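Local coordinates for protein erythropoietin (Homo sapiens, PDB 1EER) that acts as the hormone that controls red-cell proliferation and differentiation, binding its receptor EPOR, causing the receptor to dimerise and JAK2 to be activated, at residues Asp136-Arg139 and Lys140-Val144; Ala1-Arg4 and Leu5-Ser9. The protein carries 5 engineered substitutions. All blocks are in the same frame, centred on the assembly; numbering follows the deposited sequence.

From the N terminus, the chain first makes contact 2, where residues 1-4 and 5-9 close a tight turn just before helix 9-25, the first of the long helices in this cytokine. Contact 1 comes much later, where strand 133-137, paired antiparallel with strand 34-41, turns a corner at D136 and enters helix 138-161. The two follow each other in series, neither nested nor crossing; the centres of contact 1 and contact 2 are about 29 Å apart, on opposite sides of the chain's centre. Helix 138-161 relates them: contact 1 spans the end of the strand and the helix's opening turns, and C7 of contact 2 is joined by a disulfide to C161 at its far end.

Contact 1: residues Asp136-Arg139 and Lys140-Val144; sequences DTFR and KLFRV
The N-terminal turn of helix 138-161 starts at T137, the N-cap residue, which grips the helix through both side chain and backbone. OG1 of T137 accepts a weak hydrogen bond from the backbone N of K140 at 3.3 Å; chi1 of 51° sets the hydroxyl between T137's own N and carbonyl carbon, where it can meet K140 N, and threonine suits the place because its short hydroxyl can stand in for a missing carbonyl. Regular backbone bonding then begins, with L141 N to T137 O, followed by F142 N to F138 O at 2.8 Å and R143 N to R139 O at 2.9 Å. On the buried side F138 and F142 lie side by side, CD1 of the first 4.0 Å from CE2 of the second, and CD2 of L141 meets the same CD1 at 4.2 Å; both rings also pack on L91 of helix 91-111. On a more exposed flank R139 and R143 point the same way without their charged atoms touching. This is the N-capped start of an amphipathic helix, its apolar side packed into the four-helix bundle, while K140 NZ and R143 NH2 form salt bridges outside this contact, to acidic side chains of another protein chain.

Contact 2: residues Ala1-Arg4 and Leu5-Ser9; sequences APPR and LICDS
Residues R4 to C7 form a tight turn, with a 3-10 segment at I6-C7, closed by an almost straight hydrogen bond from C7 N to R4 O (2.7 Å, N-H...O angle 176°). This turn leads into helix 9-25 of the helical cytokine fold, and D8 holds the N-cap position: its OD1 accepts a weak hydrogen bond from the N of R10, a task for which a short carboxylate is well suited. OD2 of D8 is hydrogen-bonded to a polar side chain of another protein chain. The CB of C7 points back toward residues 1-4, and chi1 of -73° sets SG anti to its own carbonyl carbon, which, with CB already directed at residues 1-4, brings the sulfur beside the P3 ring; from there it bonds to C161, tying the N-terminal segment to the end of helix 138-161. Proline fits here, since its ring offers a rigid apolar surface beside the sulfur. P2 adds a looser touch, its CB 4.2 Å from CB of C7, but P2 is poorly ordered. I6, the buried residue of the group, packs on L108, L109 and T157, as a branched aliphatic side chain can between helices 91-111 and 138-161. L5 folds back beside R4, its CD1 3.8 Å from R4 CB. Three carbons of the P3 ring border the sulfur: from SG of C7, CD lies at 3.2 Å, CB at 3.5 Å and CG at 3.6 Å.

Contact 1: residues Asp136-Arg139 and Lys140-Val144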
loop_
_atom_site.group_PDB
_atom_site.type_symbol
_atom_site.label_atom_id
_atom_site.label_comp_id
_atom_site.label_asym_id
_atom_site.label_seq_id
_atom_site.Cartn_x
_atom_site.Cartn_y
_atom_site.Cartn_z
ATOM N N ASP A 136 17.290 -8.817 16.645
ATOM C CA ASP A 136 17.859 -10.153 16.630
ATOM C C ASP A 136 16.817 -11.174 16.184
ATOM O O ASP A 136 16.981 -12.372 16.391
ATOM C CB ASP A 136 18.436 -10.527 18.007
ATOM C CG ASP A 136 17.435 -10.365 19.138
ATOM O OD1 ASP A 136 16.391 -11.046 19.123
ATOM O OD2 ASP A 136 17.703 -9.556 20.052
ATOM N N THR A 137 15.734 -10.686 15.585
ATOM C CA THR A 137 14.672 -11.541 15.065
ATOM C C THR A 137 14.217 -10.931 13.747
ATOM O O THR A 137 14.408 -9.732 13.505
ATOM C CB THR A 137 13.437 -11.629 16.008
ATOM O OG1 THR A 137 12.996 -10.312 16.365
ATOM C CG2 THR A 137 13.773 -12.405 17.262
ATOM N N PHE A 138 13.615 -11.749 12.890
ATOM C CA PHE A 138 13.139 -11.256 11.609
ATOM C C PHE A 138 11.897 -10.426 11.845
ATOM O O PHE A 138 11.550 -9.554 11.045
ATOM C CB PHE A 138 12.833 -12.427 10.678
ATOM C CG PHE A 138 14.022 -12.891 9.899
ATOM C CD1 PHE A 138 14.396 -12.238 8.728
ATOM C CD2 PHE A 138 14.804 -13.944 10.364
ATOM C CE1 PHE A 138 15.540 -12.623 8.033
ATOM C CE2 PHE A 138 15.947 -14.337 9.677
ATOM C CZ PHE A 138 16.316 -13.675 8.510
ATOM N N ARG A 139 11.236 -10.707 12.965
ATOM C CA ARG A 139 10.024 -10.003 13.361
ATOM C C ARG A 139 10.315 -8.524 13.567
ATOM O O ARG A 139 9.614 -7.674 13.021
ATOM C CB ARG A 139 9.449 -10.601 14.653
ATOM C CG ARG A 139 8.108 -9.993 15.060
ATOM C CD ARG A 139 7.695 -10.407 16.457
ATOM N NE ARG A 139 8.829 -10.898 17.230
ATOM C CZ ARG A 139 8.844 -12.058 17.876
ATOM N NH1 ARG A 139 7.777 -12.856 17.845
ATOM N NH2 ARG A 139 9.929 -12.425 18.548
ATOM N N LYS A 140 11.349 -8.209 14.348
ATOM C CA LYS A 140 11.678 -6.813 14.577
ATOM C C LYS A 140 12.209 -6.186 13.300
ATOM O O LYS A 140 11.937 -5.026 13.019
ATOM C CB LYS A 140 12.706 -6.650 15.696
ATOM C CG LYS A 140 12.855 -5.190 16.109
ATOM C CD LYS A 140 13.704 -4.983 17.352
ATOM C CE LYS A 140 14.265 -3.570 17.356
ATOM N NZ LYS A 140 14.760 -3.133 18.686
ATOM N N LEU A 141 12.961 -6.959 12.521
ATOM C CA LEU A 141 13.517 -6.467 11.261
ATOM C C LEU A 141 12.387 -6.017 10.337
ATOM O O LEU A 141 12.409 -4.925 9.794
ATOM C CB LEU A 141 14.346 -7.576 10.582
ATOM C CG LEU A 141 15.097 -7.304 9.268
ATOM C CD1 LEU A 141 15.842 -5.978 9.333
ATOM C CD2 LEU A 141 16.076 -8.435 9.006
ATOM N N PHE A 142 11.392 -6.871 10.170
ATOM C CA PHE A 142 10.276 -6.546 9.305
ATOM C C PHE A 142 9.356 -5.466 9.860
ATOM O O PHE A 142 8.795 -4.687 9.091
ATOM C CB PHE A 142 9.496 -7.814 8.982
ATOM C CG PHE A 142 10.117 -8.627 7.885
ATOM C CD1 PHE A 142 10.334 -8.065 6.630
ATOM C CD2 PHE A 142 10.517 -9.935 8.110
ATOM C CE1 PHE A 142 10.951 -8.802 5.607
ATOM C CE2 PHE A 142 11.136 -10.685 7.091
ATOM C CZ PHE A 142 11.354 -10.115 5.842
ATOM N N ARG A 143 9.195 -5.416 11.180
ATOM C CA ARG A 143 8.353 -4.391 11.787
ATOM C C ARG A 143 9.019 -3.037 11.541
ATOM O O ARG A 143 8.355 -2.042 11.251
ATOM C CB ARG A 143 8.200 -4.643 13.290
ATOM C CG ARG A 143 7.470 -3.524 14.036
ATOM C CD ARG A 143 7.248 -3.877 15.508
ATOM N NE ARG A 143 8.491 -3.941 16.281
ATOM C CZ ARG A 143 8.949 -5.046 16.860
ATOM N NH1 ARG A 143 8.268 -6.176 16.752
ATOM N NH2 ARG A 143 10.081 -5.020 17.560
ATOM N N VAL A 144 10.343 -3.010 11.643
ATOM C CA VAL A 144 11.109 -1.785 11.416
ATOM C C VAL A 144 11.009 -1.392 9.929
ATOM O O VAL A 144 10.896 -0.209 9.585
ATOM C CB VAL A 144 12.619 -1.997 11.804
ATOM C CG1 VAL A 144 13.497 -0.937 11.150
ATOM C CG2 VAL A 144 12.788 -1.962 13.316
#

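Contact 2: residues Ala1-Arg4 and Leu5-Ser9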
loop_
_atom_site.group_PDB
_atom_site.type_symbol
_atom_site.label_atom_id
_atom_site.label_comp_id
_atom_site.label_asym_id
_atom_site.label_seq_id
_atom_site.Cartn_x
_atom_site.Cartn_y
_atom_site.Cartn_z
ATOM N N ALA A 1 6.839 20.402 -10.570
ATOM C CA ALA A 1 5.832 19.366 -10.945
ATOM C C ALA A 1 6.191 18.019 -10.320
ATOM O O ALA A 1 7.371 17.712 -10.131
ATOM C CB ALA A 1 5.761 19.240 -12.469
ATOM N N PRO A 2 5.171 17.203 -9.983
ATOM C CA PRO A 2 5.358 15.878 -9.376
ATOM C C PRO A 2 6.642 15.174 -9.824
ATOM O O PRO A 2 6.701 14.627 -10.927
ATOM C CB PRO A 2 4.107 15.106 -9.800
ATOM C CG PRO A 2 3.056 16.172 -10.073
ATOM C CD PRO A 2 3.741 17.524 -10.155
ATOM N N PRO A 3 7.691 15.208 -8.977
ATOM C CA PRO A 3 9.018 14.603 -9.189
ATOM C C PRO A 3 9.043 13.148 -9.710
ATOM O O PRO A 3 9.920 12.358 -9.348
ATOM C CB PRO A 3 9.689 14.732 -7.821
ATOM C CG PRO A 3 9.048 15.938 -7.208
ATOM C CD PRO A 3 7.626 15.943 -7.696
ATOM N N ARG A 4 8.080 12.810 -10.562
ATOM C CA ARG A 4 7.963 11.487 -11.163
ATOM C C ARG A 4 7.725 10.303 -10.214
ATOM O O ARG A 4 7.679 10.447 -8.993
ATOM C CB ARG A 4 9.182 11.210 -12.053
ATOM C CG ARG A 4 9.755 12.451 -12.718
ATOM C CD ARG A 4 9.430 12.526 -14.204
ATOM N NE ARG A 4 9.672 13.870 -14.727
ATOM C CZ ARG A 4 10.808 14.270 -15.298
ATOM N NH1 ARG A 4 11.824 13.425 -15.429
ATOM N NH2 ARG A 4 10.937 15.521 -15.731
ATOM N N LEU A 5 7.553 9.139 -10.838
ATOM C CA LEU A 5 7.281 7.841 -10.226
ATOM C C LEU A 5 7.034 7.676 -8.729
ATOM O O LEU A 5 6.052 7.045 -8.350
ATOM C CB LEU A 5 8.349 6.846 -10.673
ATOM C CG LEU A 5 8.325 6.565 -12.181
ATOM C CD1 LEU A 5 9.317 7.476 -12.879
ATOM C CD2 LEU A 5 8.663 5.125 -12.452
ATOM N N ILE A 6 7.894 8.203 -7.866
ATOM C CA ILE A 6 7.650 8.020 -6.436
ATOM C C ILE A 6 6.569 8.955 -5.920
ATOM O O ILE A 6 6.001 8.730 -4.853
ATOM C CB ILE A 6 8.938 8.196 -5.586
ATOM C CG1 ILE A 6 8.829 7.333 -4.326
ATOM C CG2 ILE A 6 9.158 9.653 -5.235
ATOM C CD1 ILE A 6 10.077 7.339 -3.455
ATOM N N CYS A 7 6.282 9.997 -6.692
ATOM C CA CYS A 7 5.259 10.960 -6.317
ATOM C C CYS A 7 3.870 10.423 -6.608
ATOM O O CYS A 7 2.867 11.095 -6.362
ATOM C CB CYS A 7 5.490 12.275 -7.050
ATOM S SG CYS A 7 6.918 13.143 -6.348
ATOM N N ASP A 8 3.817 9.210 -7.147
ATOM C CA ASP A 8 2.551 8.569 -7.443
ATOM C C ASP A 8 2.301 7.650 -6.256
ATOM O O ASP A 8 2.933 6.601 -6.115
ATOM C CB ASP A 8 2.642 7.769 -8.740
ATOM C CG ASP A 8 1.338 7.077 -9.096
ATOM O OD1 ASP A 8 0.636 6.586 -8.186
ATOM O OD2 ASP A 8 1.008 7.018 -10.296
ATOM N N SER A 9 1.391 8.075 -5.389
ATOM C CA SER A 9 1.053 7.322 -4.195
ATOM C C SER A 9 0.989 5.804 -4.396
ATOM O O SER A 9 1.607 5.043 -3.643
ATOM C CB SER A 9 -0.283 7.820 -3.640
ATOM O OG SER A 9 -0.069 8.830 -2.678
#